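Local coordinates for BspA (BspA_V) (Streptococcus agalactiae serotype III, PDB 5DZ8), which probably mediates bacterial attachment as a cell wall-anchored adhesin of the antigen I/II family, of which this chain is the variable (V) domain, at residues H60-K65 against T70-S75; V100-G105 against K125-N130. One frame throughout, in Å; residues are numbered along the deposited sequence.

In the fold
Contact 1 and contact 2 come in series along the V domain, the first closing before the second opens, and their centres lie about 20 Å apart. The 60-65/70-75 pair sits within the hairpin of strands 47-63 and 69-85 in the six-stranded antiparallel sheet. Strand 119-135, at the edge of that sheet within this chain, borders strand 69-85 and carries segment 125-130, which meets the turn that follows strand 94-101 of the three-stranded sheet. The contacts touch at Asp74, whose O probably accepts hydrogen bonds from the N atoms of both Leu129 and Asn130. Hydrogen-bonded strand pairing in one sheet thus leads directly to side-chain packing between the two.

Contact 1 of 2, residues H60-K65 against T70-S75; sequences HYVANK and TAFVDS
Phe72 N donates to His60 O over 2.7 Å, the shortest polar bond of the contact. The reciprocal bond runs from His60 N to Phe72 O, making this a hydrogen-bonded pair of an antiparallel beta hairpin formed by strands 47-63 and 69-85. Val62 and Thr70 form the next such pair, joined by Val62 N to Thr70 O (2.8 Å) and Thr70 N to Val62 O (3.0 Å). Between them Tyr61 faces Ala71 across a non-hydrogen-bonded pair, where Tyr61 CA also makes a CA-H...O contact with Thr70 O.

Strand pairing sorts the side chains. On the face bearing His60, Val62, Thr70 and Phe72, the two rings lie nearly parallel, their planes 9° apart, but are slid so far that they barely overlap. What sits over the imidazole is instead Phe72 CB, 3.6 Å from the His60 ring centroid, a CH-pi contact. Val62 CG2 reaches the edge of the Phe72 ring. On the opposite face the edge of the Tyr61 ring approaches Ala71, while the Tyr61 hydroxyl hydrogen-bonds a PEG molecule, probably from the crystallisation liquor; Tyr165 of the second subunit also packs on Tyr61.

Beyond Phe72 the regular pairing gives way to a classic beta bulge, in which Asp74 and Ser75 both face Asn58. With His60 CG between the backbone N and the carbonyl carbon (chi1 72°), the ND1 edge of the imidazole is turned to Asp74. The nearby carboxylate would be expected to favour a protonated imidazole. The bond itself, 3.1 Å from His60 ND1 to Asp74 OD2, lies in the ring plane and uses the syn lone pair of OD2, though it is bent, 138° at the hydrogen.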
ATOM      1  N   HIS A  60     -10.588  22.750  27.533  1.00 34.16           N
ATOM      2  CA  HIS A  60     -10.865  23.407  28.809  1.00 37.69           C
ATOM      3  C   HIS A  60     -12.361  23.270  29.134  1.00 35.04           C
ATOM      4  O   HIS A  60     -13.189  23.030  28.254  1.00 35.33           O
ATOM      5  CB  HIS A  60     -10.392  24.858  28.822  1.00 33.97           C
ATOM      6  CG  HIS A  60     -11.209  25.774  27.980  1.00 38.34           C
ATOM      7  ND1 HIS A  60     -11.009  25.918  26.617  1.00 45.29           N
ATOM      8  CD2 HIS A  60     -12.224  26.615  28.304  1.00 44.12           C
ATOM      9  CE1 HIS A  60     -11.894  26.773  26.130  1.00 43.30           C
ATOM     10  NE2 HIS A  60     -12.647  27.204  27.135  1.00 50.84           N
ATOM     11  N   TYR A  61     -12.636  23.367  30.419  1.00 34.12           N
ATOM     12  CA  TYR A  61     -13.909  23.060  30.989  1.00 39.58           C
ATOM     13  C   TYR A  61     -14.491  24.250  31.762  1.00 39.84           C
ATOM     14  O   TYR A  61     -13.793  24.824  32.592  1.00 39.54           O
ATOM     15  CB  TYR A  61     -13.748  21.938  32.006  1.00 35.85           C
ATOM     16  CG  TYR A  61     -13.101  20.704  31.537  1.00 34.55           C
ATOM     17  CD1 TYR A  61     -13.494  20.088  30.348  1.00 33.82           C
ATOM     18  CD2 TYR A  61     -12.083  20.101  32.290  1.00 34.34           C
ATOM     19  CE1 TYR A  61     -12.870  18.933  29.895  1.00 30.27           C
ATOM     20  CE2 TYR A  61     -11.462  18.935  31.833  1.00 34.90           C
ATOM     21  CZ  TYR A  61     -11.869  18.365  30.628  1.00 31.18           C
ATOM     22  OH  TYR A  61     -11.323  17.189  30.222  1.00 32.59           O
ATOM     23  N   VAL A  62     -15.775  24.546  31.545  1.00 39.39           N
ATOM     24  CA  VAL A  62     -16.511  25.478  32.424  1.00 45.19           C
ATOM     25  C   VAL A  62     -17.601  24.778  33.278  1.00 42.15           C
ATOM     26  O   VAL A  62     -18.529  24.194  32.743  1.00 34.25           O
ATOM     27  CB  VAL A  62     -17.117  26.645  31.613  1.00 48.99           C
ATOM     28  CG1 VAL A  62     -17.878  27.607  32.534  1.00 46.43           C
ATOM     29  CG2 VAL A  62     -16.000  27.390  30.876  1.00 47.15           C
ATOM     30  N   ALA A  63     -17.468  24.809  34.605  1.00 43.13           N
ATOM     31  CA  ALA A  63     -18.519  24.228  35.483  1.00 49.73           C
ATOM     32  C   ALA A  63     -19.739  25.174  35.582  1.00 51.48           C
ATOM     33  O   ALA A  63     -19.561  26.370  35.671  1.00 51.02           O
ATOM     34  CB  ALA A  63     -17.957  23.947  36.857  1.00 46.17           C
ATOM     35  N   ASN A  64     -20.959  24.649  35.525  1.00 49.24           N
ATOM     36  CA  ASN A  64     -22.170  25.461  35.791  1.00 51.35           C
ATOM     37  C   ASN A  64     -22.746  25.141  37.156  1.00 50.92           C
ATOM     38  O   ASN A  64     -22.428  24.089  37.700  1.00 55.05           O
ATOM     39  CB  ASN A  64     -23.230  25.215  34.728  1.00 54.66           C
ATOM     40  CG  ASN A  64     -22.707  25.443  33.341  1.00 53.29           C
ATOM     41  OD1 ASN A  64     -22.119  26.479  33.077  1.00 50.07           O
ATOM     42  ND2 ASN A  64     -22.921  24.475  32.441  1.00 54.49           N
ATOM     43  N   LYS A  65     -23.601  26.030  37.682  1.00 57.56           N
ATOM     44  CA  LYS A  65     -24.248  25.864  39.012  1.00 58.69           C
ATOM     45  C   LYS A  65     -24.971  24.522  39.185  1.00 55.13           C
ATOM     46  O   LYS A  65     -24.745  23.814  40.152  1.00 53.57           O
ATOM     47  CB  LYS A  65     -25.258  26.989  39.267  1.00 64.59           C
ATOM     48  N   THR A  70     -19.360  22.478  30.477  1.00 34.17           N
ATOM     49  CA  THR A  70     -19.115  22.670  29.045  1.00 34.92           C
ATOM     50  C   THR A  70     -17.653  22.336  28.808  1.00 33.72           C
ATOM     51  O   THR A  70     -16.754  22.902  29.450  1.00 34.16           O
ATOM     52  CB  THR A  70     -19.380  24.105  28.537  1.00 40.21           C
ATOM     53  OG1 THR A  70     -20.641  24.594  28.990  1.00 46.96           O
ATOM     54  CG2 THR A  70     -19.418  24.091  27.070  1.00 46.03           C
ATOM     55  N   ALA A  71     -17.433  21.394  27.914  1.00 31.82           N
ATOM     56  CA  ALA A  71     -16.122  20.968  27.531  1.00 33.74           C
ATOM     57  C   ALA A  71     -15.811  21.580  26.177  1.00 31.95           C
ATOM     58  O   ALA A  71     -16.520  21.322  25.237  1.00 31.00           O
ATOM     59  CB  ALA A  71     -16.084  19.438  27.416  1.00 34.23           C
ATOM     60  N   PHE A  72     -14.726  22.330  26.087  1.00 33.03           N
ATOM     61  CA  PHE A  72     -14.266  22.925  24.826  1.00 34.69           C
ATOM     62  C   PHE A  72     -13.096  22.111  24.350  1.00 33.23           C
ATOM     63  O   PHE A  72     -12.100  22.003  25.038  1.00 30.46           O
ATOM     64  CB  PHE A  72     -13.801  24.369  25.043  1.00 35.29           C
ATOM     65  CG  PHE A  72     -14.937  25.342  25.306  1.00 40.89           C
ATOM     66  CD1 PHE A  72     -15.631  25.939  24.244  1.00 42.92           C
ATOM     67  CD2 PHE A  72     -15.325  25.665  26.618  1.00 45.05           C
ATOM     68  CE1 PHE A  72     -16.703  26.811  24.494  1.00 44.09           C
ATOM     69  CE2 PHE A  72     -16.376  26.552  26.859  1.00 43.80           C
ATOM     70  CZ  PHE A  72     -17.072  27.114  25.788  1.00 38.48           C
ATOM     71  N   VAL A  73     -13.224  21.518  23.178  1.00 32.84           N
ATOM     72  CA  VAL A  73     -12.129  20.782  22.594  1.00 31.40           C
ATOM     73  C   VAL A  73     -11.605  21.640  21.455  1.00 31.62           C
ATOM     74  O   VAL A  73     -12.097  21.549  20.345  1.00 31.63           O
ATOM     75  CB  VAL A  73     -12.567  19.414  22.098  1.00 30.70           C
ATOM     76  CG1 VAL A  73     -11.358  18.556  21.701  1.00 29.70           C
ATOM     77  CG2 VAL A  73     -13.407  18.718  23.155  1.00 35.93           C
ATOM     78  N   ASP A  74     -10.572  22.424  21.753  1.00 34.11           N
ATOM     79  CA  ASP A  74     -10.090  23.481  20.868  1.00 36.08           C
ATOM     80  C   ASP A  74      -9.307  22.926  19.706  1.00 33.85           C
ATOM     81  O   ASP A  74      -9.661  23.193  18.550  1.00 36.00           O
ATOM     82  CB  ASP A  74      -9.284  24.506  21.647  1.00 38.07           C
ATOM     83  CG  ASP A  74     -10.128  25.200  22.716  1.00 48.55           C
ATOM     84  OD1 ASP A  74     -11.244  25.685  22.371  1.00 47.45           O
ATOM     85  OD2 ASP A  74      -9.718  25.194  23.915  1.00 61.94           O
ATOM     86  N   SER A  75      -8.317  22.091  20.006  1.00 30.30           N
ATOM     87  CA  SER A  75      -7.492  21.501  18.994  1.00 28.85           C
ATOM     88  C   SER A  75      -6.766  20.288  19.540  1.00 28.58           C
ATOM     89  O   SER A  75      -6.868  19.998  20.709  1.00 30.84           O
ATOM     90  CB  SER A  75      -6.488  22.557  18.563  1.00 28.98           C
ATOM     91  OG  SER A  75      -5.630  22.841  19.673  1.00 30.70           O
TER

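Contact 2 of 2, residues V100-G105 against K125-N130; sequences VLTKDG and KTLQLN
The backbones around Thr102 and Leu127 stand too far apart for strand pairing, with their CA atoms 7.3 Å from each other and no hydrogen bond between the segments. Here segment 100-105 leaves strand 94-101 and enters a type I beta turn from Thr102 to Gly105, closed by Gly105 N to Thr102 O (3.2 Å). The turn connects to strand 107-113, and so belongs to a hairpin of the three-stranded sheet; segment 125-130 is part of strand 119-135 in the six-stranded one. The contact is therefore an example of two sheets meeting through side chains alone.

Two touches carry it. Thr102 offers its methyl group, CG2 lying 4.2 Å from Leu127 CD1, the two side chains meeting at a slant. Its hydroxyl serves the turn and the residue after it: OG1 sits between the backbone N and the carbonyl carbon (chi1 58°), where it accepts a hydrogen bond from Arg106 N and a weak one from Asp104 N. Ile108 of strand 107-113 also touches both Thr102 and Leu127, adding an apolar neighbour to the pair.

Further along, Lys103 reaches one methyl of Leu129 with the end of its chain. That chain bends at chi3 (-74°), bringing CE to 3.7 Å from Leu129 CD2, and NZ follows at 4.1 Å from the same methyl carbon. Leu129 is buried, and its side chain also packs on Val73 and Val76 of strand 69-85 and on Val146 of strand 144-167, placing it between residues of both sheets.

Lys103 NZ comes no nearer than 4.5 Å to Gln128 O, too long for a hydrogen bond. Across these segments, then, cohesion rests on van der Waals contact between methyl and methylene groups, with the lysine contributing its aliphatic part and its ammonium making no bond to segment 125-130.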
ATOM      1  N   VAL A 100      -0.602   9.801   9.664  1.00 31.89           N
ATOM      2  CA  VAL A 100      -1.588  10.511  10.442  1.00 34.37           C
ATOM      3  C   VAL A 100      -2.311  11.423   9.486  1.00 33.01           C
ATOM      4  O   VAL A 100      -1.713  12.054   8.612  1.00 31.97           O
ATOM      5  CB  VAL A 100      -0.921  11.359  11.564  1.00 33.05           C
ATOM      6  CG1 VAL A 100      -1.934  12.096  12.365  1.00 33.73           C
ATOM      7  CG2 VAL A 100      -0.066  10.475  12.439  1.00 33.94           C
ATOM      8  N   LEU A 101      -3.619  11.470   9.641  1.00 36.13           N
ATOM      9  CA  LEU A 101      -4.444  12.327   8.812  1.00 37.22           C
ATOM     10  C   LEU A 101      -5.433  13.051   9.666  1.00 36.54           C
ATOM     11  O   LEU A 101      -5.746  12.616  10.764  1.00 35.50           O
ATOM     12  CB  LEU A 101      -5.209  11.515   7.748  1.00 40.07           C
ATOM     13  CG  LEU A 101      -4.487  10.440   6.955  1.00 43.44           C
ATOM     14  CD1 LEU A 101      -4.461   9.148   7.738  1.00 50.40           C
ATOM     15  CD2 LEU A 101      -5.190  10.166   5.643  1.00 49.68           C
ATOM     16  N   THR A 102      -5.996  14.112   9.112  1.00 39.42           N
ATOM     17  CA  THR A 102      -7.028  14.860   9.792  1.00 43.38           C
ATOM     18  C   THR A 102      -8.309  14.032   9.830  1.00 42.10           C
ATOM     19  O   THR A 102      -8.428  13.027   9.133  1.00 35.86           O
ATOM     20  CB  THR A 102      -7.349  16.151   9.043  1.00 42.64           C
ATOM     21  OG1 THR A 102      -7.755  15.795   7.716  1.00 45.36           O
ATOM     22  CG2 THR A 102      -6.142  17.067   9.010  1.00 38.96           C
ATOM     23  N   LYS A 103      -9.251  14.442  10.660  1.00 40.74           N
ATOM     24  CA  LYS A 103     -10.620  13.896  10.538  1.00 50.98           C
ATOM     25  C   LYS A 103     -11.179  13.827   9.138  1.00 48.49           C
ATOM     26  O   LYS A 103     -12.008  12.976   8.865  1.00 47.93           O
ATOM     27  CB  LYS A 103     -11.626  14.788  11.169  1.00 48.26           C
ATOM     28  CG  LYS A 103     -11.640  14.833  12.634  1.00 49.89           C
ATOM     29  CD  LYS A 103     -12.549  16.005  12.978  1.00 56.33           C
ATOM     30  CE  LYS A 103     -11.855  17.325  12.708  1.00 54.76           C
ATOM     31  NZ  LYS A 103     -12.814  18.440  12.678  1.00 57.89           N
ATOM     32  N   ASP A 104     -10.790  14.774   8.299  1.00 52.21           N
ATOM     33  CA  ASP A 104     -11.389  14.951   6.977  1.00 59.16           C
ATOM     34  C   ASP A 104     -10.672  14.164   5.872  1.00 56.35           C
ATOM     35  O   ASP A 104     -10.993  14.338   4.697  1.00 62.78           O
ATOM     36  CB  ASP A 104     -11.419  16.451   6.638  1.00 60.45           C
ATOM     37  CG  ASP A 104     -11.835  17.306   7.835  1.00 70.10           C
ATOM     38  OD1 ASP A 104     -12.958  17.084   8.368  1.00 62.90           O
ATOM     39  OD2 ASP A 104     -10.998  18.148   8.284  1.00 85.75           O
ATOM     40  N   GLY A 105      -9.713  13.322   6.249  1.00 48.86           N
ATOM     41  CA  GLY A 105      -8.953  12.456   5.352  1.00 44.09           C
ATOM     42  C   GLY A 105      -7.645  13.055   4.809  1.00 47.10           C
ATOM     43  O   GLY A 105      -6.927  12.414   4.023  1.00 46.43           O
ATOM     44  N   LYS A 125       2.452  19.341  14.944  1.00 32.58           N
ATOM     45  CA  LYS A 125       1.281  19.787  14.185  1.00 33.24           C
ATOM     46  C   LYS A 125       0.037  19.868  15.026  1.00 30.76           C
ATOM     47  O   LYS A 125      -0.299  18.898  15.703  1.00 32.74           O
ATOM     48  CB  LYS A 125       1.094  18.918  12.964  1.00 41.06           C
ATOM     49  CG  LYS A 125       2.118  19.308  11.886  1.00 48.96           C
ATOM     50  CD  LYS A 125       2.219  18.248  10.809  1.00 56.09           C
ATOM     51  CE  LYS A 125       2.435  18.813   9.406  1.00 62.14           C
ATOM     52  NZ  LYS A 125       3.868  18.904   9.107  1.00 60.90           N
ATOM     53  N   THR A 126      -0.590  21.059  15.025  1.00 26.46           N
ATOM     54  CA  THR A 126      -1.821  21.341  15.666  1.00 30.00           C
ATOM     55  C   THR A 126      -2.944  21.398  14.658  1.00 31.78           C
ATOM     56  O   THR A 126      -2.835  22.113  13.702  1.00 39.54           O
ATOM     57  CB  THR A 126      -1.718  22.642  16.418  1.00 31.09           C
ATOM     58  OG1 THR A 126      -0.640  22.500  17.314  1.00 31.87           O
ATOM     59  CG2 THR A 126      -3.003  22.906  17.209  1.00 32.16           C
ATOM     60  N   LEU A 127      -3.961  20.576  14.859  1.00 33.32           N
ATOM     61  CA  LEU A 127      -5.127  20.480  14.053  1.00 34.34           C
ATOM     62  C   LEU A 127      -6.293  21.070  14.831  1.00 37.32           C
ATOM     63  O   LEU A 127      -6.657  20.589  15.917  1.00 40.15           O
ATOM     64  CB  LEU A 127      -5.424  19.022  13.766  1.00 38.49           C
ATOM     65  CG  LEU A 127      -4.275  18.054  13.427  1.00 43.23           C
ATOM     66  CD1 LEU A 127      -4.849  16.725  12.955  1.00 40.16           C
ATOM     67  CD2 LEU A 127      -3.317  18.571  12.385  1.00 43.33           C
ATOM     68  N   GLN A 128      -6.911  22.093  14.264  1.00 39.04           N
ATOM     69  CA  GLN A 128      -8.027  22.798  14.917  1.00 39.72           C
ATOM     70  C   GLN A 128      -9.308  21.949  14.884  1.00 36.94           C
ATOM     71  O   GLN A 128      -9.559  21.271  13.944  1.00 35.02           O
ATOM     72  CB  GLN A 128      -8.245  24.176  14.298  1.00 40.33           C
ATOM     73  CG  GLN A 128      -7.035  25.093  14.432  1.00 43.23           C
ATOM     74  CD  GLN A 128      -6.855  25.664  15.834  1.00 46.46           C
ATOM     75  OE1 GLN A 128      -7.804  26.067  16.494  1.00 52.15           O
ATOM     76  NE2 GLN A 128      -5.622  25.715  16.282  1.00 57.37           N
ATOM     77  N   LEU A 129     -10.056  21.966  15.968  1.00 33.43           N
ATOM     78  CA  LEU A 129     -11.238  21.167  16.115  1.00 34.64           C
ATOM     79  C   LEU A 129     -12.367  22.092  16.429  1.00 33.44           C
ATOM     80  O   LEU A 129     -13.376  21.965  15.811  1.00 34.52           O
ATOM     81  CB  LEU A 129     -11.069  20.124  17.278  1.00 34.68           C
ATOM     82  CG  LEU A 129      -9.949  19.111  17.085  1.00 34.51           C
ATOM     83  CD1 LEU A 129      -9.668  18.311  18.328  1.00 34.74           C
ATOM     84  CD2 LEU A 129     -10.271  18.182  15.936  1.00 37.09           C
ATOM     85  N   ASN A 130     -12.219  22.965  17.429  1.00 36.14           N
ATOM     86  CA  ASN A 130     -13.313  23.889  17.860  1.00 47.96           C
ATOM     87  C   ASN A 130     -14.627  23.201  18.083  1.00 47.46           C
ATOM     88  O   ASN A 130     -15.612  23.470  17.406  1.00 43.21           O
ATOM     89  CB  ASN A 130     -13.538  25.007  16.849  1.00 51.41           C
ATOM     90  CG  ASN A 130     -12.281  25.798  16.597  1.00 51.74           C
ATOM     91  OD1 ASN A 130     -11.662  26.310  17.530  1.00 53.31           O
ATOM     92  ND2 ASN A 130     -11.862  25.842  15.360  1.00 51.47           N
TER